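Local coordinates for protein beta-glucosidase (Pseudoalteromonas sp., PDB 3F95) that forms the extra C-terminal beta-sandwich domain of an exo-1,3/1,4-beta-glucanase that probably has beta-glucosidase activity, at residues H7-R12 with K16-Q21. Residues are numbered along the deposited sequence; the frame is centred on the assembly and turned at random.
Sequences HPLFVR and KNMTWQ
Trp20 points the edge of its indole at the face of Phe10, a T-shaped pair with the phenyl and six-membered ring centroids 5.0 Å apart and the planes at 62°. The leading atom is Trp20 CZ2, which sits over the centre of the phenyl ring and comes within 3.6 Å of Phe10 CG; Trp20 NE1 follows at 3.9 Å from Phe10 CE1. Phe10 chi1 of -180°, with CG trans to the backbone N, carries the ring toward the 16-21 segment, and chi2 of 83° turns its face to the indole. A second apolar contact joins Leu9 CD2 to Met18 SD and CE, each at 4.0 Å, while Met18 CG lies 3.8 Å from Leu9 O. Replacing Phe10 by an alanine would probably take the phenyl face away from Trp20 CZ2 and open a gap beside the indole. Further out, Phe61 meets the Trp20 ring, Arg59 touches both aromatics, and Tyr73 packs on Leu9 and Met18. Leu9 and Phe10 both pair with Val168 in a classic beta bulge, where the chain turns a corner. From there it passes to strand 18-24 of the other sheet, so these buried side chains help fill the core of a beta-sandwich, consistent with a galactose-binding-domain-like fold.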
# COMPACT_ATOMS: atom_id res chain seq x y z
N HIS A 7 7.41 -12.67 3.98
CA HIS A 7 6.13 -12.93 4.60
C HIS A 7 5.06 -12.22 3.75
O HIS A 7 5.02 -10.98 3.71
CB HIS A 7 6.11 -12.44 6.03
CG HIS A 7 4.79 -12.61 6.70
ND1 HIS A 7 4.36 -13.82 7.19
CD2 HIS A 7 3.78 -11.73 6.91
CE1 HIS A 7 3.15 -13.68 7.71
NE2 HIS A 7 2.78 -12.42 7.56
N PRO A 8 4.23 -12.99 3.02
CA PRO A 8 3.25 -12.36 2.14
C PRO A 8 2.14 -11.66 2.92
O PRO A 8 1.72 -12.15 3.99
CB PRO A 8 2.67 -13.56 1.34
CG PRO A 8 2.79 -14.70 2.37
CD PRO A 8 4.19 -14.47 2.91
N LEU A 9 1.71 -10.51 2.40
CA LEU A 9 0.57 -9.78 2.99
C LEU A 9 -0.59 -9.71 2.01
O LEU A 9 -1.77 -9.84 2.40
CB LEU A 9 0.97 -8.36 3.41
CG LEU A 9 2.10 -8.24 4.46
CD1 LEU A 9 2.50 -6.78 4.68
CD2 LEU A 9 1.71 -8.90 5.79
N PHE A 10 -0.26 -9.45 0.75
CA PHE A 10 -1.22 -9.56 -0.33
C PHE A 10 -0.52 -10.05 -1.58
O PHE A 10 -0.03 -9.26 -2.38
CB PHE A 10 -1.99 -8.25 -0.62
CG PHE A 10 -2.99 -8.38 -1.75
CD1 PHE A 10 -4.27 -8.93 -1.52
CD2 PHE A 10 -2.65 -8.00 -3.05
CE1 PHE A 10 -5.18 -9.08 -2.58
CE2 PHE A 10 -3.56 -8.17 -4.11
CZ PHE A 10 -4.82 -8.70 -3.88
N VAL A 11 -0.47 -11.36 -1.73
CA VAL A 11 0.12 -11.98 -2.93
C VAL A 11 -0.97 -12.85 -3.55
O VAL A 11 -1.19 -14.02 -3.17
CB VAL A 11 1.45 -12.77 -2.65
CG1 VAL A 11 2.05 -13.25 -4.00
CG2 VAL A 11 2.50 -11.90 -1.89
N ARG A 12 -1.65 -12.24 -4.52
CA ARG A 12 -2.83 -12.77 -5.18
C ARG A 12 -4.11 -12.75 -4.33
O ARG A 12 -5.20 -12.65 -4.89
CB ARG A 12 -2.60 -14.18 -5.73
CG ARG A 12 -1.42 -14.28 -6.70
CD ARG A 12 -1.47 -15.62 -7.45
NE ARG A 12 -2.66 -15.77 -8.30
CZ ARG A 12 -2.96 -16.87 -8.99
NH1 ARG A 12 -2.14 -17.94 -8.96
NH2 ARG A 12 -4.05 -16.91 -9.73
N LYS A 16 -4.05 -14.17 5.90
CA LYS A 16 -5.24 -14.35 6.83
C LYS A 16 -5.77 -13.19 7.77
O LYS A 16 -6.96 -12.86 7.76
CB LYS A 16 -5.08 -15.67 7.59
CG LYS A 16 -5.23 -16.92 6.70
CD LYS A 16 -4.52 -18.18 7.27
CE LYS A 16 -5.43 -18.99 8.20
NZ LYS A 16 -4.69 -20.12 8.86
N ASN A 17 -4.89 -12.65 8.61
CA ASN A 17 -5.00 -11.50 9.50
C ASN A 17 -5.01 -10.14 8.78
O ASN A 17 -4.82 -9.14 9.44
CB ASN A 17 -3.81 -11.56 10.52
CG ASN A 17 -3.91 -10.55 11.68
OD1 ASN A 17 -5.01 -10.18 12.13
ND2 ASN A 17 -2.74 -10.14 12.21
N MET A 18 -5.26 -10.11 7.47
CA MET A 18 -5.19 -8.85 6.71
C MET A 18 -6.51 -8.44 6.04
O MET A 18 -7.29 -9.29 5.61
CB MET A 18 -4.09 -8.85 5.63
CG MET A 18 -2.73 -9.41 6.03
SD MET A 18 -1.98 -8.51 7.37
CE MET A 18 -1.68 -6.90 6.64
N THR A 19 -6.72 -7.12 5.93
CA THR A 19 -7.83 -6.55 5.15
C THR A 19 -7.37 -5.31 4.46
O THR A 19 -6.45 -4.63 4.91
CB THR A 19 -8.93 -5.77 5.95
OG1 THR A 19 -8.67 -5.66 7.35
CG2 THR A 19 -10.29 -6.07 5.54
N TRP A 20 -8.10 -4.95 3.41
CA TRP A 20 -8.03 -3.60 2.88
C TRP A 20 -8.98 -2.74 3.73
O TRP A 20 -10.05 -3.22 4.21
CB TRP A 20 -8.50 -3.57 1.43
CG TRP A 20 -7.72 -4.43 0.49
CD1 TRP A 20 -8.10 -5.60 -0.07
CD2 TRP A 20 -6.40 -4.15 -0.02
NE1 TRP A 20 -7.09 -6.11 -0.87
CE2 TRP A 20 -6.05 -5.22 -0.88
CE3 TRP A 20 -5.48 -3.11 0.19
CZ2 TRP A 20 -4.80 -5.28 -1.55
CZ3 TRP A 20 -4.25 -3.17 -0.49
CH2 TRP A 20 -3.93 -4.24 -1.34
N GLN A 21 -8.60 -1.49 3.93
CA GLN A 21 -9.43 -0.53 4.66
C GLN A 21 -9.60 0.72 3.81
O GLN A 21 -8.62 1.38 3.47
CB GLN A 21 -8.79 -0.14 6.00
CG GLN A 21 -8.85 -1.21 7.05
CD GLN A 21 -8.63 -0.70 8.48
OE1 GLN A 21 -9.15 0.35 8.90
NE2 GLN A 21 -7.89 -1.48 9.25